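PDB 5LQ5: putative phosphonate binding protein for ABC transporter from Prochlorococcus marinus str. MIT 9301, which probably serves as the solute-binding subunit of an ABC transporter, binding inorganic phosphite strongly but methylphosphonate and phosphate only very weakly. Local coordinates for residues A[5-10]-A[39-44]; A[10-15]-A[44-49]; A[64-69]-A[123-128]. All blocks are in the same frame, centred on the assembly; numbering follows the deposited sequence.

Contact 1 (A[5-10]-A[39-44]); sequences VLKVGA and KYIPVI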
loop_
_atom_site.group_PDB
_atom_site.type_symbol
_atom_site.label_atom_id
_atom_site.label_comp_id
_atom_site.label_asym_id
_atom_site.label_seq_id
_atom_site.Cartn_x
_atom_site.Cartn_y
_atom_site.Cartn_z
ATOM N N VAL A 5 13.524 21.894 -0.271
ATOM C CA VAL A 5 13.396 20.669 0.526
ATOM C C VAL A 5 12.702 19.596 -0.320
ATOM O O VAL A 5 11.621 19.849 -0.920
ATOM C CB VAL A 5 12.556 20.911 1.781
ATOM C CG1 VAL A 5 12.416 19.625 2.583
ATOM C CG2 VAL A 5 13.179 22.010 2.642
ATOM N N LEU A 6 13.309 18.414 -0.373
ATOM C CA LEU A 6 12.701 17.242 -1.018
ATOM C C LEU A 6 11.742 16.589 0.003
ATOM O O LEU A 6 12.155 16.090 1.025
ATOM C CB LEU A 6 13.748 16.205 -1.486
ATOM C CG LEU A 6 13.219 15.032 -2.318
ATOM C CD1 LEU A 6 12.811 15.463 -3.719
ATOM C CD2 LEU A 6 14.265 13.922 -2.416
ATOM N N LYS A 7 10.470 16.566 -0.339
ATOM C CA LYS A 7 9.401 16.209 0.590
ATOM C C LYS A 7 8.916 14.815 0.226
ATOM O O LYS A 7 8.460 14.576 -0.876
ATOM C CB LYS A 7 8.277 17.242 0.517
ATOM C CG LYS A 7 8.714 18.660 0.925
ATOM C CD LYS A 7 7.640 19.690 0.596
ATOM C CE LYS A 7 8.258 20.998 0.126
ATOM N NZ LYS A 7 8.763 20.904 -1.269
ATOM N N VAL A 8 9.120 13.896 1.152
ATOM C CA VAL A 8 8.767 12.489 1.051
ATOM C C VAL A 8 7.413 12.258 1.696
ATOM O O VAL A 8 7.116 12.776 2.770
ATOM C CB VAL A 8 9.843 11.586 1.692
ATOM C CG1 VAL A 8 9.435 10.117 1.784
ATOM C CG2 VAL A 8 11.162 11.692 0.928
ATOM N N GLY A 9 6.558 11.535 0.992
ATOM C CA GLY A 9 5.241 11.141 1.519
ATOM C C GLY A 9 4.980 9.651 1.291
ATOM O O GLY A 9 5.780 8.924 0.650
ATOM N N ALA A 10 3.861 9.207 1.817
ATOM C CA ALA A 10 3.471 7.812 1.715
ATOM C C ALA A 10 2.003 7.637 2.042
ATOM O O ALA A 10 1.472 8.293 2.934
ATOM C CB ALA A 10 4.289 6.982 2.659
ATOM N N LYS A 39 12.680 15.598 3.970
ATOM C CA LYS A 39 11.759 15.594 5.108
ATOM C C LYS A 39 10.537 14.720 4.789
ATOM O O LYS A 39 9.928 14.886 3.740
ATOM C CB LYS A 39 11.312 17.038 5.386
ATOM C CG LYS A 39 10.342 17.262 6.533
ATOM C CD LYS A 39 11.030 17.285 7.882
ATOM C CE LYS A 39 10.075 17.805 8.947
ATOM N NZ LYS A 39 10.191 17.024 10.198
ATOM N N TYR A 40 10.228 13.772 5.674
ATOM C CA TYR A 40 8.977 12.985 5.579
ATOM C C TYR A 40 7.821 13.825 6.139
ATOM O O TYR A 40 7.885 14.335 7.268
ATOM C CB TYR A 40 9.081 11.643 6.298
ATOM C CG TYR A 40 7.758 10.929 6.532
ATOM C CD1 TYR A 40 6.882 10.656 5.467
ATOM C CD2 TYR A 40 7.402 10.465 7.817
ATOM C CE1 TYR A 40 5.690 9.998 5.685
ATOM C CE2 TYR A 40 6.216 9.807 8.027
ATOM C CZ TYR A 40 5.354 9.582 6.943
ATOM O OH TYR A 40 4.142 8.939 7.135
ATOM N N ILE A 41 6.766 13.948 5.360
ATOM C CA ILE A 41 5.566 14.733 5.694
ATOM C C ILE A 41 4.358 13.780 5.761
ATOM O O ILE A 41 3.810 13.445 4.714
ATOM C CB ILE A 41 5.281 15.821 4.629
ATOM C CG1 ILE A 41 6.523 16.662 4.303
ATOM C CG2 ILE A 41 4.096 16.684 5.014
ATOM C CD1 ILE A 41 7.127 17.390 5.464
ATOM N N PRO A 42 3.902 13.378 6.973
ATOM C CA PRO A 42 2.706 12.526 7.083
ATOM C C PRO A 42 1.429 13.159 6.535
ATOM O O PRO A 42 1.287 14.369 6.516
ATOM C CB PRO A 42 2.574 12.267 8.599
ATOM C CG PRO A 42 3.917 12.577 9.161
ATOM C CD PRO A 42 4.444 13.694 8.302
ATOM N N VAL A 43 0.517 12.298 6.096
ATOM C CA VAL A 43 -0.831 12.719 5.685
ATOM C C VAL A 43 -1.903 11.942 6.423
ATOM O O VAL A 43 -1.646 10.852 6.917
ATOM C CB VAL A 43 -1.018 12.564 4.169
ATOM C CG1 VAL A 43 -0.032 13.482 3.451
ATOM C CG2 VAL A 43 -0.909 11.084 3.750
ATOM N N ILE A 44 -3.128 12.454 6.392
ATOM C CA ILE A 44 -4.217 11.824 7.166
ATOM C C ILE A 44 -4.842 10.580 6.532
ATOM O O ILE A 44 -5.338 9.726 7.261
ATOM C CB ILE A 44 -5.335 12.814 7.577
ATOM C CG1 ILE A 44 -6.004 13.440 6.349
ATOM C CG2 ILE A 44 -4.786 13.834 8.577
ATOM C CD1 ILE A 44 -7.336 14.099 6.690
HETATM O O HOH W 1 2.749 11.158 3.577
HETATM O O HOH W 2 2.145 9.180 5.401
#

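Contact 2 (A[10-15]-A[44-49]); sequences AIPDQN and INYIAA. With PO3 (phosphite ion), chain B.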
loop_
_atom_site.group_PDB
_atom_site.type_symbol
_atom_site.label_atom_id
_atom_site.label_comp_id
_atom_site.label_asym_id
_atom_site.label_seq_id
_atom_site.Cartn_x
_atom_site.Cartn_y
_atom_site.Cartn_z
ATOM N N ALA A 10 3.861 9.207 1.817
ATOM C CA ALA A 10 3.471 7.812 1.715
ATOM C C ALA A 10 2.003 7.637 2.042
ATOM O O ALA A 10 1.472 8.293 2.934
ATOM C CB ALA A 10 4.289 6.982 2.659
ATOM N N ILE A 11 1.344 6.718 1.353
ATOM C CA ILE A 11 -0.002 6.346 1.757
ATOM C C ILE A 11 0.041 5.812 3.205
ATOM O O ILE A 11 0.959 5.044 3.557
ATOM C CB ILE A 11 -0.688 5.344 0.810
ATOM C CG1 ILE A 11 0.175 4.095 0.578
ATOM C CG2 ILE A 11 -1.058 6.042 -0.521
ATOM C CD1 ILE A 11 -0.599 2.958 -0.031
ATOM N N PRO A 12 -0.927 6.191 4.051
ATOM C CA PRO A 12 -0.923 5.777 5.460
ATOM C C PRO A 12 -1.570 4.401 5.644
ATOM O O PRO A 12 -2.677 4.259 6.161
ATOM C CB PRO A 12 -1.717 6.883 6.136
ATOM C CG PRO A 12 -2.676 7.364 5.078
ATOM C CD PRO A 12 -1.934 7.234 3.780
ATOM N N ASP A 13 -0.830 3.386 5.195
ATOM C CA ASP A 13 -1.332 2.002 5.056
ATOM C C ASP A 13 -1.131 1.163 6.317
ATOM O O ASP A 13 -1.583 0.029 6.396
ATOM C CB ASP A 13 -0.736 1.318 3.823
ATOM C CG ASP A 13 0.755 0.971 3.976
ATOM O OD1 ASP A 13 1.457 1.589 4.802
ATOM O OD2 ASP A 13 1.208 0.058 3.277
ATOM N N GLN A 14 -0.412 1.758 7.272
ATOM C CA GLN A 14 -0.063 1.150 8.557
ATOM C C GLN A 14 -0.111 2.230 9.643
ATOM O O GLN A 14 -0.217 3.401 9.340
ATOM C CB GLN A 14 1.343 0.510 8.462
ATOM C CG GLN A 14 1.335 -0.704 7.545
ATOM C CD GLN A 14 2.725 -1.131 7.183
ATOM O OE1 GLN A 14 3.265 -0.772 6.140
ATOM N NE2 GLN A 14 3.295 -1.893 8.024
ATOM N N ASN A 15 0.002 1.831 10.903
ATOM C CA ASN A 15 0.011 2.764 11.996
ATOM C C ASN A 15 1.147 3.776 11.851
ATOM O O ASN A 15 2.238 3.459 11.327
ATOM C CB ASN A 15 0.125 2.048 13.335
ATOM C CG ASN A 15 -1.114 1.233 13.679
ATOM O OD1 ASN A 15 -2.240 1.527 13.243
ATOM N ND2 ASN A 15 -0.919 0.231 14.463
ATOM N N ILE A 44 -3.128 12.454 6.392
ATOM C CA ILE A 44 -4.217 11.824 7.166
ATOM C C ILE A 44 -4.842 10.580 6.532
ATOM O O ILE A 44 -5.338 9.726 7.261
ATOM C CB ILE A 44 -5.335 12.814 7.577
ATOM C CG1 ILE A 44 -6.004 13.440 6.349
ATOM C CG2 ILE A 44 -4.786 13.834 8.577
ATOM C CD1 ILE A 44 -7.336 14.099 6.690
ATOM N N ASN A 45 -4.830 10.480 5.190
ATOM C CA ASN A 45 -5.507 9.362 4.491
ATOM C C ASN A 45 -4.951 9.198 3.073
ATOM O O ASN A 45 -4.067 9.963 2.657
ATOM C CB ASN A 45 -7.028 9.515 4.547
ATOM C CG ASN A 45 -7.536 10.784 3.886
ATOM O OD1 ASN A 45 -6.959 11.276 2.904
ATOM N ND2 ASN A 45 -8.610 11.338 4.430
ATOM N N TYR A 46 -5.415 8.167 2.356
ATOM C CA TYR A 46 -4.891 7.903 1.023
ATOM C C TYR A 46 -5.198 9.050 0.058
ATOM O O TYR A 46 -4.381 9.372 -0.772
ATOM C CB TYR A 46 -5.459 6.629 0.444
ATOM C CG TYR A 46 -4.861 5.287 0.915
ATOM C CD1 TYR A 46 -4.565 4.281 -0.007
ATOM C CD2 TYR A 46 -4.662 4.992 2.252
ATOM C CE1 TYR A 46 -4.089 3.066 0.397
ATOM C CE2 TYR A 46 -4.248 3.738 2.667
ATOM C CZ TYR A 46 -3.934 2.776 1.740
ATOM O OH TYR A 46 -3.489 1.522 2.120
ATOM N N ILE A 47 -6.381 9.660 0.190
ATOM C CA ILE A 47 -6.735 10.758 -0.701
ATOM C C ILE A 47 -5.758 11.901 -0.519
ATOM O O ILE A 47 -5.345 12.529 -1.485
ATOM C CB ILE A 47 -8.187 11.204 -0.501
ATOM C CG1 ILE A 47 -9.105 10.172 -1.099
ATOM C CG2 ILE A 47 -8.448 12.562 -1.144
ATOM C CD1 ILE A 47 -10.568 10.351 -0.704
ATOM N N ALA A 48 -5.400 12.159 0.721
ATOM C CA ALA A 48 -4.466 13.256 1.046
ATOM C C ALA A 48 -3.076 13.023 0.426
ATOM O O ALA A 48 -2.343 13.977 0.134
ATOM C CB ALA A 48 -4.357 13.475 2.544
ATOM N N ALA A 49 -2.683 11.768 0.297
ATOM C CA ALA A 49 -1.416 11.452 -0.370
ATOM C C ALA A 49 -1.457 11.823 -1.856
ATOM O O ALA A 49 -0.546 12.467 -2.385
ATOM C CB ALA A 49 -1.065 9.990 -0.158
HETATM P P PO3 B . -2.234 -0.559 -1.027
HETATM O O1 PO3 B . -2.206 -2.092 -1.339
HETATM O O2 PO3 B . -2.840 0.334 -2.186
HETATM O O3 PO3 B . -2.927 -0.274 0.335
#

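Contact 3 (A[64-69]-A[123-128]); sequences GGLSGV and SENSTS. With PO3 (phosphite ion), chain B.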
loop_
_atom_site.group_PDB
_atom_site.type_symbol
_atom_site.label_atom_id
_atom_site.label_comp_id
_atom_site.label_asym_id
_atom_site.label_seq_id
_atom_site.Cartn_x
_atom_site.Cartn_y
_atom_site.Cartn_z
ATOM N N GLY A 64 0.445 3.001 -3.270
ATOM C CA GLY A 64 -0.082 1.745 -3.667
ATOM C C GLY A 64 -0.351 1.748 -5.173
ATOM O O GLY A 64 -0.223 2.790 -5.825
ATOM N N GLY A 65 -0.772 0.612 -5.714
ATOM C CA GLY A 65 -1.062 0.527 -7.157
ATOM C C GLY A 65 -2.141 1.501 -7.610
ATOM O O GLY A 65 -1.918 2.332 -8.497
ATOM N N LEU A 66 -3.295 1.426 -6.926
ATOM C CA LEU A 66 -4.429 2.282 -7.274
ATOM C C LEU A 66 -4.135 3.741 -7.028
ATOM O O LEU A 66 -4.382 4.603 -7.860
ATOM C CB LEU A 66 -5.724 1.868 -6.549
ATOM C CG LEU A 66 -6.973 2.715 -6.822
ATOM C CD1 LEU A 66 -7.333 2.690 -8.310
ATOM C CD2 LEU A 66 -8.123 2.179 -5.996
ATOM N N SER A 67 -3.628 4.043 -5.840
ATOM C CA SER A 67 -3.403 5.466 -5.505
ATOM C C SER A 67 -2.279 6.067 -6.379
ATOM O O SER A 67 -2.310 7.269 -6.719
ATOM C CB SER A 67 -3.078 5.599 -4.000
ATOM O OG SER A 67 -2.069 4.697 -3.542
ATOM N N GLY A 68 -1.296 5.252 -6.755
ATOM C CA GLY A 68 -0.261 5.736 -7.658
ATOM C C GLY A 68 -0.782 6.023 -9.071
ATOM O O GLY A 68 -0.424 7.024 -9.697
ATOM N N VAL A 69 -1.668 5.156 -9.558
ATOM C CA VAL A 69 -2.388 5.399 -10.831
ATOM C C VAL A 69 -3.194 6.696 -10.746
ATOM O O VAL A 69 -3.100 7.559 -11.607
ATOM C CB VAL A 69 -3.266 4.211 -11.201
ATOM C CG1 VAL A 69 -4.259 4.585 -12.307
ATOM C CG2 VAL A 69 -2.398 3.031 -11.632
ATOM N N SER A 123 -8.566 0.980 3.373
ATOM C CA SER A 123 -8.947 2.233 2.719
ATOM C C SER A 123 -9.787 1.988 1.490
ATOM O O SER A 123 -9.529 1.053 0.744
ATOM C CB SER A 123 -7.717 3.038 2.302
ATOM O OG SER A 123 -8.080 4.202 1.524
ATOM N N GLU A 124 -10.720 2.905 1.247
ATOM C CA GLU A 124 -11.519 2.836 0.019
ATOM C C GLU A 124 -10.621 2.809 -1.217
ATOM O O GLU A 124 -11.010 2.254 -2.226
ATOM C CB GLU A 124 -12.416 4.080 -0.094
ATOM C CG GLU A 124 -13.523 4.194 0.982
ATOM C CD GLU A 124 -13.120 4.899 2.278
ATOM O OE1 GLU A 124 -11.901 5.064 2.568
ATOM O OE2 GLU A 124 -14.063 5.292 3.026
ATOM N N ASN A 125 -9.411 3.404 -1.118
ATOM C CA ASN A 125 -8.471 3.534 -2.237
ATOM C C ASN A 125 -7.284 2.595 -2.150
ATOM O O ASN A 125 -6.291 2.763 -2.856
ATOM C CB ASN A 125 -8.029 5.019 -2.369
ATOM C CG ASN A 125 -9.158 5.916 -2.855
ATOM O OD1 ASN A 125 -9.841 5.597 -3.790
ATOM N ND2 ASN A 125 -9.336 7.010 -2.211
ATOM N N SER A 126 -7.414 1.586 -1.313
ATOM C CA SER A 126 -6.352 0.541 -1.162
ATOM C C SER A 126 -6.430 -0.533 -2.253
ATOM O O SER A 126 -7.513 -1.037 -2.572
ATOM C CB SER A 126 -6.432 -0.131 0.206
ATOM O OG SER A 126 -5.452 -1.157 0.296
ATOM N N THR A 127 -5.291 -0.825 -2.857
ATOM C CA THR A 127 -5.172 -1.906 -3.819
ATOM C C THR A 127 -5.383 -3.280 -3.156
ATOM O O THR A 127 -6.273 -4.049 -3.554
ATOM C CB THR A 127 -3.788 -1.871 -4.515
ATOM O OG1 THR A 127 -3.437 -0.496 -4.835
ATOM C CG2 THR A 127 -3.840 -2.718 -5.797
ATOM N N SER A 128 -4.532 -3.553 -2.167
ATOM C CA SER A 128 -4.524 -4.837 -1.450
ATOM C C SER A 128 -5.591 -4.991 -0.363
ATOM O O SER A 128 -5.910 -6.097 0.060
ATOM C CB SER A 128 -3.148 -5.090 -0.871
ATOM O OG SER A 128 -2.837 -4.204 0.191
HETATM P P PO3 B . -2.234 -0.559 -1.027
HETATM O O1 PO3 B . -2.206 -2.092 -1.339
HETATM O O2 PO3 B . -2.840 0.334 -2.186
HETATM O O3 PO3 B . -2.927 -0.274 0.335
HETATM O O HOH W 3 -3.592 2.504 -3.204
#

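Contact 1 (A[5-10]-A[39-44])
Val8 and Tyr40 project from one face of a parallel strand pair, Lys7 and Lys39 from the other. Three backbone bonds set this register. Lys39 N gives to Leu6 O nearly along the C=O axis (3.0 Å). Val8 N reaches Lys39 O from above the carbonyl plane (2.9 Å). Ile41 N closes on Val8 O, again almost along the C=O axis (2.9 Å). With CG anti to the backbone N (chi1 166°), the Tyr40 ring runs forward alongside residues 8-10. It turns its edge to them, CD1 lying 3.4 Å from Val8 O. On the opposite face Val5 CG1 and Lys39 CB lie side by side, 4.0 Å apart. Beyond Ile41 waters replace direct pairing: one accepts from Ala10 N and donates to Ile41 O, while another joins Ala10 O to Tyr40 OH, which is also bonded to Gln16. Farther on, Val43 CG2 rests 3.8 Å from Ala10 O. The pair forms the two strands of a beta-alpha-beta unit whose helix 16-34 packs on Tyr40 through Leu19 and Phe23; strand 37-40 is the outermost of its sheet, and strand 5-10 lies between it and strand 60-63.

Contact 2 (A[10-15]-A[44-49])
The phosphite pocket is bordered here by the loop that follows strand 5-10 and by the first turn of helix 46-54, which carries the pocket residue Tyr46. Ile11 crosses one face of the Tyr46 ring obliquely, its CB almost above the centre, 4.0 Å from the ring centroid and only 5° off the normal, a CH-pi contact. With CG1 in the crowded position between the backbone N and the carbonyl carbon (chi1 53°), the two branches of Ile11 spread over the ring. CD1 reaches the outer part at Tyr46 CE1 (3.5 Å), whereas CG2 lies over the inner part and also touches Ala49 CB (4.0 Å). Pro12, the centre of an inverse gamma turn, approaches the ring obliquely, CD to Tyr46 CD2 at 3.8 Å, and sets its CG against Asn45 CA (3.5 Å). Thus placed, Tyr46 OH donates to PO3 O3 at 2.6 Å. Asp13 CB lies 3.2 Å from the same hydroxyl oxygen, but its carboxylate is turned elsewhere, OD2 bonding to the hydroxyl of Tyr206, another pocket residue. An alanine in place of Tyr46 would remove the hydroxyl's bond to PO3 O3 and would probably loosen the packing of Ile11 and Pro12, which would lose the ring they rest on. Asn45 caps the helix start, OD1 accepting from Ala48 N at 2.8 Å. Such a tyrosine, reaching from the beginning of a helix to an oxyanion held between two lobes, fits the ligand cleft of a periplasmic binding protein.

Contact 3 (A[64-69]-A[123-128])
Hydrogen bonds to phosphite dominate the 123-128 side. Thr127 grips PO3 O2 twice, through its backbone N and through OG1, each at 2.8 Å. Ser128 does likewise for PO3 O1, its N at 2.9 Å and its OG at 2.7 Å, while Ser126 OG donates to PO3 O3, also at 2.7 Å. Ser126 OG additionally caps helix 127-139 by accepting from Gly129 N. With the amides of Thr127 and Ser128 directed at it, the anion sits at the start of this helix, whose dipole would probably stabilise its charge.

A direct hydrogen bond joins the two segments. Thr127 OG1 lies anti to its own carbonyl carbon, beside the backbone N (chi1 -42°), and there it accepts from Leu66 N at 2.8 Å in an almost straight bond (176°). The same hydroxyl thus accepts from Leu66 N and donates to PO3 O2, with a weak further bond to Asp205. Water supplies a second link, accepting from Ser67 N and donating to both Asn125 O and PO3 O2, the latter at 2.5 Å; together with Thr127 it brings the bonds on O2 to three.

Packing is modest by comparison. Leu66, with CG anti to the backbone N, lays CD2 against Asn125 O (3.7 Å), while the side-chain oxygen OD1 of Asn125 is held by Gln70 and Lys272. Gly64 lies close to the anion, where a beta carbon would collide with O2. Backbone amides and hydroxyls at a helix start, completed here by Tyr46 and His158, make up an anion site in the cleft of a periplasmic binding protein.

Overall arrangement
The contacts lead from the edge of one lobe into the cleft. Contact 1 lies in the mixed sheet, centred about 11 Å from contact 2, and the two share Ala10 and Ile44; their segments alternate along the chain, because strand 5-10 runs on into the loop of contact 2 and strand 37-40 is followed by helix 46-54. Contact 3 comes later in sequence, centred about 10 Å from contact 2 and 18 Å from contact 1. It sets helix 65-74 against the segment after strand 119-121 of the second sheet. Contacts 2 and 3 touch where Ile11 meets Ser67, Tyr46 meets Ser123 and Ile47 meets Asn125, and phosphite, held by Tyr46 and by residues 126-128, bridges the lobes.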